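Local coordinates for protein salicylate 5-hydroxylase, large oxygenase component (PDB 7C8Z) that hydroxylates salicylate at C5 to give gentisate, as the iron- and [2Fe-2S]-containing oxygenase component of a multicomponent monooxygenase, at residues Glu90-Ile94 against Val105-Val109; Met234-Lys239 against Thr325-Ile331; Glu264-Asp268 against Thr425-Ile429. All coordinates share one frame; numbering follows the deposited sequence.

Contact 1 of 3, residues Glu90-Ile94 against Val105-Val109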
ATOM      1  N   GLU A  90      18.795   9.287  -5.453  1.00 49.63           N
ATOM      2  CA  GLU A  90      17.867   8.240  -5.860  1.00 31.28           C
ATOM      3  C   GLU A  90      18.428   7.405  -6.999  1.00 34.44           C
ATOM      4  O   GLU A  90      17.675   6.714  -7.689  1.00 50.53           O
ATOM      5  CB  GLU A  90      16.523   8.845  -6.257  1.00 21.72           C
ATOM      6  CG  GLU A  90      15.836   9.556  -5.111  1.00 26.40           C
ATOM      7  CD  GLU A  90      14.382   9.832  -5.399  1.00 37.39           C
ATOM      8  OE1 GLU A  90      13.913   9.439  -6.487  1.00 53.04           O
ATOM      9  OE2 GLU A  90      13.706  10.426  -4.535  1.00 42.09           O
ATOM     10  N   ARG A  91      19.741   7.432  -7.195  1.00 48.62           N
ATOM     11  CA  ARG A  91      20.387   6.737  -8.299  1.00 42.58           C
ATOM     12  C   ARG A  91      21.154   5.543  -7.750  1.00 43.40           C
ATOM     13  O   ARG A  91      22.072   5.709  -6.937  1.00 35.68           O
ATOM     14  CB  ARG A  91      21.307   7.681  -9.071  1.00 37.22           C
ATOM     15  CG  ARG A  91      20.541   8.698  -9.887  1.00 48.17           C
ATOM     16  CD  ARG A  91      21.428   9.808 -10.391  1.00 56.37           C
ATOM     17  NE  ARG A  91      22.225   9.414 -11.544  1.00 42.61           N
ATOM     18  CZ  ARG A  91      23.059  10.233 -12.171  1.00 41.82           C
ATOM     19  NH1 ARG A  91      23.196  11.485 -11.750  1.00 46.17           N
ATOM     20  NH2 ARG A  91      23.755   9.806 -13.214  1.00 47.88           N
ATOM     21  N   SER A  92      20.759   4.346  -8.182  1.00 31.02           N
ATOM     22  CA  SER A  92      21.429   3.127  -7.755  1.00 32.41           C
ATOM     23  C   SER A  92      22.838   3.058  -8.334  1.00 40.51           C
ATOM     24  O   SER A  92      23.045   3.297  -9.529  1.00 38.14           O
ATOM     25  CB  SER A  92      20.621   1.907  -8.197  1.00 25.69           C
ATOM     26  OG  SER A  92      20.910   0.782  -7.384  1.00 42.62           O
ATOM     27  N   VAL A  93      23.809   2.725  -7.482  1.00 26.25           N
ATOM     28  CA  VAL A  93      25.193   2.543  -7.891  1.00 41.13           C
ATOM     29  C   VAL A  93      25.711   1.246  -7.281  1.00 36.85           C
ATOM     30  O   VAL A  93      25.110   0.672  -6.374  1.00 36.78           O
ATOM     31  CB  VAL A  93      26.093   3.733  -7.498  1.00 37.35           C
ATOM     32  CG1 VAL A  93      25.722   4.965  -8.305  1.00 23.45           C
ATOM     33  CG2 VAL A  93      26.001   4.003  -6.003  1.00 31.32           C
ATOM     34  N   ILE A  94      26.846   0.792  -7.802  1.00 31.61           N
ATOM     35  CA  ILE A  94      27.514  -0.421  -7.352  1.00 30.36           C
ATOM     36  C   ILE A  94      28.940  -0.063  -6.965  1.00 39.24           C
ATOM     37  O   ILE A  94      29.663   0.571  -7.750  1.00 40.94           O
ATOM     38  CB  ILE A  94      27.494  -1.506  -8.444  1.00 36.84           C
ATOM     39  CG1 ILE A  94      26.069  -1.689  -8.978  1.00 30.48           C
ATOM     40  CG2 ILE A  94      28.075  -2.820  -7.923  1.00 26.20           C
ATOM     41  CD1 ILE A  94      26.010  -2.324 -10.333  1.00 36.10           C
ATOM     42  N   VAL A 105      33.248   2.575  -8.460  1.00 36.00           N
ATOM     43  CA  VAL A 105      31.833   2.843  -8.232  1.00 30.44           C
ATOM     44  C   VAL A 105      31.210   3.221  -9.566  1.00 39.02           C
ATOM     45  O   VAL A 105      31.611   4.214 -10.184  1.00 48.45           O
ATOM     46  CB  VAL A 105      31.606   3.950  -7.193  1.00 41.10           C
ATOM     47  CG1 VAL A 105      30.151   4.404  -7.222  1.00 38.43           C
ATOM     48  CG2 VAL A 105      31.981   3.449  -5.812  1.00 41.84           C
ATOM     49  N   VAL A 106      30.237   2.428 -10.010  1.00 45.56           N
ATOM     50  CA  VAL A 106      29.598   2.637 -11.302  1.00 35.49           C
ATOM     51  C   VAL A 106      28.095   2.771 -11.099  1.00 41.10           C
ATOM     52  O   VAL A 106      27.532   2.315 -10.105  1.00 48.51           O
ATOM     53  CB  VAL A 106      29.910   1.500 -12.292  1.00 32.99           C
ATOM     54  CG1 VAL A 106      31.415   1.352 -12.468  1.00 27.07           C
ATOM     55  CG2 VAL A 106      29.278   0.195 -11.810  1.00 25.09           C
ATOM     56  N   GLU A 107      27.440   3.400 -12.067  1.00 31.67           N
ATOM     57  CA  GLU A 107      25.997   3.562 -11.997  1.00 30.87           C
ATOM     58  C   GLU A 107      25.298   2.274 -12.420  1.00 33.84           C
ATOM     59  O   GLU A 107      25.661   1.656 -13.422  1.00 31.46           O
ATOM     60  CB  GLU A 107      25.548   4.728 -12.876  1.00 29.49           C
ATOM     61  CG  GLU A 107      24.050   4.974 -12.841  1.00 34.92           C
ATOM     62  CD  GLU A 107      23.678   6.388 -13.223  1.00 37.63           C
ATOM     63  OE1 GLU A 107      22.549   6.810 -12.896  1.00 39.92           O
ATOM     64  OE2 GLU A 107      24.509   7.075 -13.852  1.00 49.92           O
ATOM     65  N   ASN A 108      24.285   1.878 -11.646  1.00 46.36           N
ATOM     66  CA  ASN A 108      23.548   0.638 -11.875  1.00 39.53           C
ATOM     67  C   ASN A 108      22.496   0.821 -12.961  1.00 39.29           C
ATOM     68  O   ASN A 108      21.322   0.496 -12.757  1.00 33.92           O
ATOM     69  CB  ASN A 108      22.885   0.168 -10.572  1.00 50.25           C
ATOM     70  CG  ASN A 108      22.325  -1.249 -10.661  1.00 42.79           C
ATOM     71  OD1 ASN A 108      22.583  -1.979 -11.616  1.00 54.33           O
ATOM     72  ND2 ASN A 108      21.549  -1.635  -9.661  1.00 35.95           N
ATOM     73  N   VAL A 109      22.904   1.344 -14.116  1.00 37.69           N
ATOM     74  CA  VAL A 109      22.016   1.553 -15.255  1.00 37.22           C
ATOM     75  C   VAL A 109      22.737   1.091 -16.511  1.00 38.07           C
ATOM     76  O   VAL A 109      23.890   1.468 -16.739  1.00 54.67           O
ATOM     77  CB  VAL A 109      21.595   3.029 -15.398  1.00 42.11           C
ATOM     78  CG1 VAL A 109      20.746   3.222 -16.643  1.00 31.38           C
ATOM     79  CG2 VAL A 109      20.845   3.490 -14.164  1.00 34.12           C
TER
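The carboxylate of Glu107 is gripped from two subunits. Arg91 takes it side-on, with NE 3.0 Å from Glu107 OE1 and NH2 2.9 Å from OE2, while Lys403 of the second subunit forms a salt bridge to OE2 and Gln402 of that subunit a hydrogen bond to OE1. The arginine and the carboxylate are not coplanar: their planes stand 45° apart, and NE meets OE1 from above the carboxylate plane although OE1 lies in the guanidinium plane. Glu107 reaches this far because its chain is extended, CG anti to the backbone N (chi1 -179°).

The backbones of the two strands pair antiparallel. Ile94 and Val106 exchange two bonds, Ile94 N to Val106 O at 2.8 Å and Val106 N to Ile94 O at 3.0 Å. Past the non-hydrogen-bonded pair Val93–Glu107, Asn108 N binds Ser92 O at 2.8 Å. The Asn108 side chain points toward strand 91-94: OD1, held by a hydrogen bond from Cys118 N, lies against Ile94 CD1, while ND2 bonds weakly to Ser92 OG. Asn108 centres an inverse gamma turn; shortly afterwards this hairpin of the Rieske domain supplies the cluster ligands Cys110 and His112.

Contact 2 of 3, residues Met234-Lys239 against Thr325-Ile331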
ATOM      1  N   MET A 234      16.796  14.738   9.045  1.00 28.86           N
ATOM      2  CA  MET A 234      17.774  13.867   9.683  1.00 39.89           C
ATOM      3  C   MET A 234      19.073  14.614   9.943  1.00 39.64           C
ATOM      4  O   MET A 234      19.628  14.554  11.048  1.00 44.87           O
ATOM      5  CB  MET A 234      18.023  12.624   8.828  1.00 44.85           C
ATOM      6  CG  MET A 234      18.988  11.628   9.460  1.00 44.27           C
ATOM      7  SD  MET A 234      18.699  11.386  11.224  1.00 44.97           S
ATOM      8  CE  MET A 234      17.338  10.220  11.223  1.00 35.78           C
ATOM      9  N   GLN A 235      19.560  15.348   8.940  1.00 50.48           N
ATOM     10  CA  GLN A 235      20.746  16.174   9.142  1.00 49.06           C
ATOM     11  C   GLN A 235      20.540  17.141  10.299  1.00 36.28           C
ATOM     12  O   GLN A 235      21.338  17.179  11.245  1.00 46.02           O
ATOM     13  CB  GLN A 235      21.091  16.915   7.849  1.00 38.13           C
ATOM     14  CG  GLN A 235      21.748  16.021   6.808  1.00 36.96           C
ATOM     15  CD  GLN A 235      23.197  15.706   7.147  1.00 58.57           C
ATOM     16  OE1 GLN A 235      23.796  16.345   8.015  1.00 53.40           O
ATOM     17  NE2 GLN A 235      23.766  14.713   6.466  1.00 49.97           N
ATOM     18  N   GLU A 236      19.444  17.903  10.253  1.00 42.76           N
ATOM     19  CA  GLU A 236      19.067  18.756  11.373  1.00 38.90           C
ATOM     20  C   GLU A 236      19.162  18.004  12.691  1.00 49.35           C
ATOM     21  O   GLU A 236      19.749  18.498  13.661  1.00 44.48           O
ATOM     22  CB  GLU A 236      17.642  19.274  11.184  1.00 34.72           C
ATOM     23  CG  GLU A 236      17.452  20.244  10.049  1.00 48.77           C
ATOM     24  CD  GLU A 236      16.035  20.772   9.994  1.00 42.92           C
ATOM     25  OE1 GLU A 236      15.330  20.705  11.023  1.00 56.42           O
ATOM     26  OE2 GLU A 236      15.619  21.250   8.920  1.00 58.59           O
ATOM     27  N   ASN A 237      18.625  16.780  12.726  1.00 45.57           N
ATOM     28  CA  ASN A 237      18.530  16.070  13.996  1.00 53.26           C
ATOM     29  C   ASN A 237      19.907  15.793  14.580  1.00 50.20           C
ATOM     30  O   ASN A 237      20.072  15.799  15.805  1.00 48.15           O
ATOM     31  CB  ASN A 237      17.745  14.767  13.816  1.00 47.04           C
ATOM     32  CG  ASN A 237      17.413  14.100  15.137  1.00 38.94           C
ATOM     33  OD1 ASN A 237      16.446  14.463  15.805  1.00 51.90           O
ATOM     34  ND2 ASN A 237      18.216  13.119  15.523  1.00 37.59           N
ATOM     35  N   ILE A 238      20.914  15.596  13.728  1.00 34.83           N
ATOM     36  CA  ILE A 238      22.270  15.392  14.215  1.00 43.17           C
ATOM     37  C   ILE A 238      23.075  16.681  14.177  1.00 49.30           C
ATOM     38  O   ILE A 238      24.247  16.697  14.576  1.00 46.31           O
ATOM     39  CB  ILE A 238      22.959  14.252  13.437  1.00 42.37           C
ATOM     40  CG1 ILE A 238      21.985  13.089  13.284  1.00 44.50           C
ATOM     41  CG2 ILE A 238      24.188  13.733  14.172  1.00 32.24           C
ATOM     42  CD1 ILE A 238      21.571  12.483  14.614  1.00 34.62           C
ATOM     43  N   LYS A 239      22.461  17.777  13.734  1.00 51.99           N
ATOM     44  CA  LYS A 239      22.958  19.122  13.975  1.00 57.14           C
ATOM     45  C   LYS A 239      22.188  19.815  15.099  1.00 60.14           C
ATOM     46  O   LYS A 239      22.311  21.031  15.271  1.00 54.47           O
ATOM     47  CB  LYS A 239      22.889  19.943  12.684  1.00 42.48           C
ATOM     48  CG  LYS A 239      23.736  19.383  11.548  1.00 41.29           C
ATOM     49  CD  LYS A 239      23.407  20.040  10.214  1.00 36.34           C
ATOM     50  CE  LYS A 239      24.233  19.451   9.074  1.00 39.73           C
ATOM     51  NZ  LYS A 239      25.702  19.424   9.352  1.00 42.31           N
ATOM     52  N   THR A 325      28.234  14.954  11.024  1.00 34.15           N
ATOM     53  CA  THR A 325      27.376  14.996   9.848  1.00 38.37           C
ATOM     54  C   THR A 325      28.201  15.402   8.633  1.00 48.38           C
ATOM     55  O   THR A 325      28.764  16.506   8.604  1.00 63.65           O
ATOM     56  CB  THR A 325      26.211  15.965  10.051  1.00 46.44           C
ATOM     57  OG1 THR A 325      26.684  17.173  10.666  1.00 40.46           O
ATOM     58  CG2 THR A 325      25.146  15.330  10.927  1.00 28.92           C
ATOM     59  N   ILE A 326      28.284  14.507   7.647  1.00 44.99           N
ATOM     60  CA  ILE A 326      28.898  14.804   6.358  1.00 42.11           C
ATOM     61  C   ILE A 326      27.769  14.997   5.352  1.00 30.94           C
ATOM     62  O   ILE A 326      27.062  14.043   4.989  1.00 38.65           O
ATOM     63  CB  ILE A 326      29.876  13.707   5.917  1.00 49.33           C
ATOM     64  CG1 ILE A 326      31.066  13.652   6.877  1.00 48.89           C
ATOM     65  CG2 ILE A 326      30.364  13.971   4.497  1.00 33.88           C
ATOM     66  CD1 ILE A 326      32.098  12.616   6.510  1.00 48.99           C
ATOM     67  N   PHE A 327      27.613  16.249   4.929  1.00 44.40           N
ATOM     68  CA  PHE A 327      26.513  16.669   4.075  1.00 47.46           C
ATOM     69  C   PHE A 327      26.723  16.164   2.650  1.00 41.80           C
ATOM     70  O   PHE A 327      27.835  16.240   2.121  1.00 42.68           O
ATOM     71  CB  PHE A 327      26.425  18.198   4.080  1.00 42.84           C
ATOM     72  CG  PHE A 327      25.035  18.741   3.886  1.00 46.59           C
ATOM     73  CD1 PHE A 327      24.117  18.729   4.925  1.00 58.63           C
ATOM     74  CD2 PHE A 327      24.657  19.290   2.669  1.00 34.63           C
ATOM     75  CE1 PHE A 327      22.843  19.246   4.753  1.00 48.73           C
ATOM     76  CE2 PHE A 327      23.387  19.803   2.488  1.00 34.51           C
ATOM     77  CZ  PHE A 327      22.478  19.782   3.532  1.00 42.34           C
ATOM     78  N   PRO A 328      25.662  15.693   1.981  1.00 49.13           N
ATOM     79  CA  PRO A 328      24.319  15.622   2.556  1.00 53.96           C
ATOM     80  C   PRO A 328      23.903  14.209   2.941  1.00 46.86           C
ATOM     81  O   PRO A 328      22.757  14.000   3.337  1.00 48.26           O
ATOM     82  CB  PRO A 328      23.448  16.116   1.406  1.00 46.79           C
ATOM     83  CG  PRO A 328      24.139  15.520   0.188  1.00 36.25           C
ATOM     84  CD  PRO A 328      25.630  15.404   0.535  1.00 52.33           C
ATOM     85  N   SER A 329      24.826  13.253   2.834  1.00 32.80           N
ATOM     86  CA  SER A 329      24.433  11.861   2.719  1.00 31.94           C
ATOM     87  C   SER A 329      24.640  11.018   3.967  1.00 40.59           C
ATOM     88  O   SER A 329      23.996   9.970   4.079  1.00 44.66           O
ATOM     89  CB  SER A 329      25.183  11.190   1.557  1.00 44.10           C
ATOM     90  OG  SER A 329      26.396  10.598   1.995  1.00 40.69           O
ATOM     91  N   VAL A 330      25.518  11.399   4.898  1.00 44.42           N
ATOM     92  CA  VAL A 330      25.880  10.426   5.923  1.00 37.55           C
ATOM     93  C   VAL A 330      26.116  11.058   7.286  1.00 39.04           C
ATOM     94  O   VAL A 330      26.430  12.244   7.417  1.00 38.66           O
ATOM     95  CB  VAL A 330      27.116   9.595   5.496  1.00 46.89           C
ATOM     96  CG1 VAL A 330      28.405  10.371   5.719  1.00 60.48           C
ATOM     97  CG2 VAL A 330      27.138   8.241   6.214  1.00 38.12           C
ATOM     98  N   ILE A 331      25.938  10.225   8.308  1.00 43.16           N
ATOM     99  CA  ILE A 331      26.317  10.529   9.677  1.00 37.07           C
ATOM    100  C   ILE A 331      27.314   9.473  10.128  1.00 46.88           C
ATOM    101  O   ILE A 331      27.097   8.277   9.910  1.00 53.60           O
ATOM    102  CB  ILE A 331      25.093  10.544  10.606  1.00 32.94           C
ATOM    103  CG1 ILE A 331      24.201  11.737  10.277  1.00 37.67           C
ATOM    104  CG2 ILE A 331      25.527  10.565  12.070  1.00 39.30           C
ATOM    105  CD1 ILE A 331      22.732  11.407  10.278  1.00 41.13           C
TER
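Lys239 NZ and Thr325 OG1 make the shortest polar contact between the two segments, a hydrogen bond of 2.8 Å. The lysine leaves the helix end with an extended chain and bends only at chi4 (-51°), which swings NZ onto the threonine hydroxyl; Arg272 O is a second partner of the same nitrogen. Gln235 adds a weaker amide bond, NE2 to Pro328 O at 3.4 Å. The kink in its chain at chi2 (-75°) brings OE1 against Thr325 CB while NE2 faces the carbonyl of the turn.

That turn joins strands 321-326 and 330-335. Pro328 follows a cis peptide, and Ser329 and Val330 both face Ile326 in a classic beta bulge. Within the helix-grip fold of the catalytic domain, the short helix 232-238 lies against this end of the antiparallel sheet, and shortly afterwards the chain supplies the iron ligands His243 and His248.

The rest is apolar. Ile238 packs over Thr325 and Ile331, which lie on neighbouring strands: its CB meets Thr325 CG2 at 3.5 Å, and its CG1 meets Ile331 CD1, also at 3.5 Å. Met234 runs across Ile331 at about a right angle, CG against CD1 at 3.8 Å. Gln235 CD lies 3.9 Å from Phe327 CD1, the amide and ring planes turned 62° apart; Met432 of helix 427-440 touches both residues. Ile238 also brings this packing to the metal, its side chain about 5 Å from the bound iron at nearest approach.

Contact 3 of 3, residues Glu264-Asp268 against Thr425-Ile429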
ATOM      1  N   GLU A 264      31.497  20.882  22.760  1.00 54.11           N
ATOM      2  CA  GLU A 264      31.793  21.890  21.755  1.00 54.26           C
ATOM      3  C   GLU A 264      31.332  21.367  20.404  1.00 56.91           C
ATOM      4  O   GLU A 264      31.402  20.168  20.139  1.00 66.12           O
ATOM      5  CB  GLU A 264      33.294  22.213  21.713  1.00 63.07           C
ATOM      6  CG  GLU A 264      34.198  20.981  21.705  1.00 64.41           C
ATOM      7  CD  GLU A 264      35.675  21.330  21.669  1.00 86.50           C
ATOM      8  OE1 GLU A 264      36.017  22.443  21.215  1.00 94.22           O
ATOM      9  OE2 GLU A 264      36.498  20.491  22.098  1.00 95.19           O
ATOM     10  N   LEU A 265      30.848  22.267  19.556  1.00 66.97           N
ATOM     11  CA  LEU A 265      30.343  21.887  18.245  1.00 56.85           C
ATOM     12  C   LEU A 265      31.037  22.735  17.188  1.00 61.73           C
ATOM     13  O   LEU A 265      31.131  23.959  17.330  1.00 55.34           O
ATOM     14  CB  LEU A 265      28.817  22.002  18.180  1.00 50.26           C
ATOM     15  CG  LEU A 265      28.176  23.301  18.631  1.00 51.83           C
ATOM     16  CD1 LEU A 265      27.846  24.111  17.410  1.00 68.63           C
ATOM     17  CD2 LEU A 265      26.933  23.033  19.454  1.00 48.78           C
ATOM     18  N   LYS A 266      31.539  22.080  16.145  1.00 64.20           N
ATOM     19  CA  LYS A 266      32.314  22.727  15.098  1.00 57.14           C
ATOM     20  C   LYS A 266      31.710  22.460  13.725  1.00 54.35           C
ATOM     21  O   LYS A 266      30.948  21.511  13.529  1.00 72.81           O
ATOM     22  CB  LYS A 266      33.770  22.246  15.125  1.00 51.43           C
ATOM     23  CG  LYS A 266      34.501  22.584  16.414  1.00 59.05           C
ATOM     24  CD  LYS A 266      35.409  21.445  16.831  1.00 60.24           C
ATOM     25  CE  LYS A 266      36.411  21.876  17.880  1.00 53.51           C
ATOM     26  NZ  LYS A 266      37.776  21.424  17.501  1.00 55.75           N
ATOM     27  N   MET A 267      32.060  23.325  12.774  1.00 45.99           N
ATOM     28  CA  MET A 267      31.553  23.268  11.410  1.00 50.10           C
ATOM     29  C   MET A 267      32.713  23.466  10.445  1.00 54.64           C
ATOM     30  O   MET A 267      33.794  23.921  10.828  1.00 74.11           O
ATOM     31  CB  MET A 267      30.493  24.343  11.139  1.00 49.39           C
ATOM     32  CG  MET A 267      29.077  23.937  11.450  1.00 48.80           C
ATOM     33  SD  MET A 267      27.910  25.311  11.272  1.00 47.81           S
ATOM     34  CE  MET A 267      28.462  26.400  12.581  1.00 37.75           C
ATOM     35  N   ASP A 268      32.482  23.123   9.182  1.00 45.61           N
ATOM     36  CA  ASP A 268      33.459  23.412   8.148  1.00 51.05           C
ATOM     37  C   ASP A 268      33.220  24.822   7.610  1.00 50.13           C
ATOM     38  O   ASP A 268      32.329  25.543   8.062  1.00 55.39           O
ATOM     39  CB  ASP A 268      33.422  22.347   7.049  1.00 56.08           C
ATOM     40  CG  ASP A 268      32.254  22.517   6.092  1.00 63.74           C
ATOM     41  OD1 ASP A 268      31.135  22.823   6.554  1.00 66.28           O
ATOM     42  OD2 ASP A 268      32.455  22.320   4.872  1.00 66.48           O
ATOM     43  N   THR A 425      22.511  25.809  21.395  1.00 42.11           N
ATOM     44  CA  THR A 425      22.419  26.661  20.228  1.00 54.34           C
ATOM     45  C   THR A 425      21.894  25.836  19.070  1.00 47.23           C
ATOM     46  O   THR A 425      22.102  24.623  19.014  1.00 48.84           O
ATOM     47  CB  THR A 425      23.774  27.294  19.888  1.00 54.96           C
ATOM     48  OG1 THR A 425      23.696  27.918  18.603  1.00 62.86           O
ATOM     49  CG2 THR A 425      24.879  26.242  19.885  1.00 50.32           C
ATOM     50  N   GLU A 426      21.203  26.506  18.152  1.00 48.63           N
ATOM     51  CA  GLU A 426      20.785  25.893  16.899  1.00 58.76           C
ATOM     52  C   GLU A 426      21.654  26.353  15.734  1.00 59.13           C
ATOM     53  O   GLU A 426      21.202  26.373  14.584  1.00 46.34           O
ATOM     54  CB  GLU A 426      19.307  26.184  16.639  1.00 50.04           C
ATOM     55  CG  GLU A 426      18.393  25.563  17.681  1.00 52.01           C
ATOM     56  CD  GLU A 426      16.926  25.815  17.412  1.00 67.09           C
ATOM     57  OE1 GLU A 426      16.272  24.924  16.829  1.00 74.78           O
ATOM     58  OE2 GLU A 426      16.424  26.896  17.787  1.00 68.83           O
ATOM     59  N   THR A 427      22.915  26.693  16.015  1.00 63.58           N
ATOM     60  CA  THR A 427      23.763  27.319  15.008  1.00 59.49           C
ATOM     61  C   THR A 427      24.108  26.364  13.873  1.00 53.18           C
ATOM     62  O   THR A 427      24.324  26.812  12.742  1.00 63.34           O
ATOM     63  CB  THR A 427      25.040  27.862  15.657  1.00 51.78           C
ATOM     64  OG1 THR A 427      25.873  28.469  14.661  1.00 59.09           O
ATOM     65  CG2 THR A 427      25.805  26.751  16.348  1.00 41.07           C
ATOM     66  N   LEU A 428      24.159  25.056  14.138  1.00 47.29           N
ATOM     67  CA  LEU A 428      24.468  24.118  13.065  1.00 44.69           C
ATOM     68  C   LEU A 428      23.347  24.068  12.036  1.00 47.36           C
ATOM     69  O   LEU A 428      23.604  23.986  10.830  1.00 42.70           O
ATOM     70  CB  LEU A 428      24.729  22.726  13.637  1.00 44.90           C
ATOM     71  CG  LEU A 428      25.854  22.586  14.657  1.00 45.02           C
ATOM     72  CD1 LEU A 428      26.106  21.125  14.987  1.00 36.42           C
ATOM     73  CD2 LEU A 428      27.108  23.235  14.129  1.00 35.59           C
ATOM     74  N   ILE A 429      22.099  24.157  12.488  1.00 42.83           N
ATOM     75  CA  ILE A 429      20.978  24.186  11.557  1.00 47.66           C
ATOM     76  C   ILE A 429      20.945  25.510  10.803  1.00 43.15           C
ATOM     77  O   ILE A 429      20.648  25.551   9.602  1.00 56.39           O
ATOM     78  CB  ILE A 429      19.664  23.916  12.310  1.00 48.23           C
ATOM     79  CG1 ILE A 429      19.816  22.665  13.178  1.00 44.59           C
ATOM     80  CG2 ILE A 429      18.511  23.760  11.331  1.00 49.83           C
ATOM     81  CD1 ILE A 429      18.594  22.328  13.998  1.00 45.09           C
TER
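Leu265 starts the contact by sending both its methyls toward the start of the C-terminal helix. In the helix-grip fold expected of this family's catalytic domain, helix 427-440 here packs its start against the antiparallel sheet; strand 263-267 is an edge strand of that sheet within this chain. CD1 of Leu265 settles against Thr427 CG2 and Leu428 CD2, each at 3.5 Å, while its CD2 touches Thr425 CG2 at 3.8 Å. The leucine takes the less common first torsion (chi1 51°), which places CG between the backbone N and the carbonyl carbon, and the turn about chi2 (100°) then sends CD1 to the helix and CD2 to Thr425, just before it.

Lys266 points from the opposite side of the strand and takes little part; its NZ is bonded to Tyr207 OH on helix 196-211. Its neighbour Met267 turns back to the helix. No hydrogen bond crosses between the two segments, but the strand is held by polar partners nearby: Met267 N binds Asp419 OD1, and Leu265 pairs through its backbone with Thr420. The methionine chain runs straight out to the sulfur and then bends at chi3 (-66°), folding CE beside Thr427, whose OG1 is 3.9 Å away and is itself bonded to Gly418 N and Glu416 O. Past it, Asp268 leaves the contact to form a salt bridge with Arg272.

At the helix start, Glu426 in the N-cap position faces away from the strand, its OE1 bridged to Arg113 of the third subunit, beside that subunit's cluster ligand His112. One methyl of Leu428 fits between the strand's two apolar side chains: its CD2 lies 3.4 Å from Met267 CG.

In the fold
All three contacts are buried, but they sit in different places. Contact 1 belongs to the Rieske domain and pairs neighbouring strands of one hairpin; contacts 2 and 3 lie in the catalytic domain and set helices against the antiparallel sheet of that domain. The centres of contacts 2 and 3 are about 12 Å apart, and the two touch, Lys239 O packing on Leu428 CB, whereas contact 1 is about 10 Å from contact 2 at the nearest atoms. The chemistry follows the position: backbone pairing and a salt bridge shared with another subunit in contact 1, mixed amide, ammonium and apolar packing beside the iron in contact 2, and mainly apolar side-chain contacts, with no hydrogen bond between the segments, in contact 3.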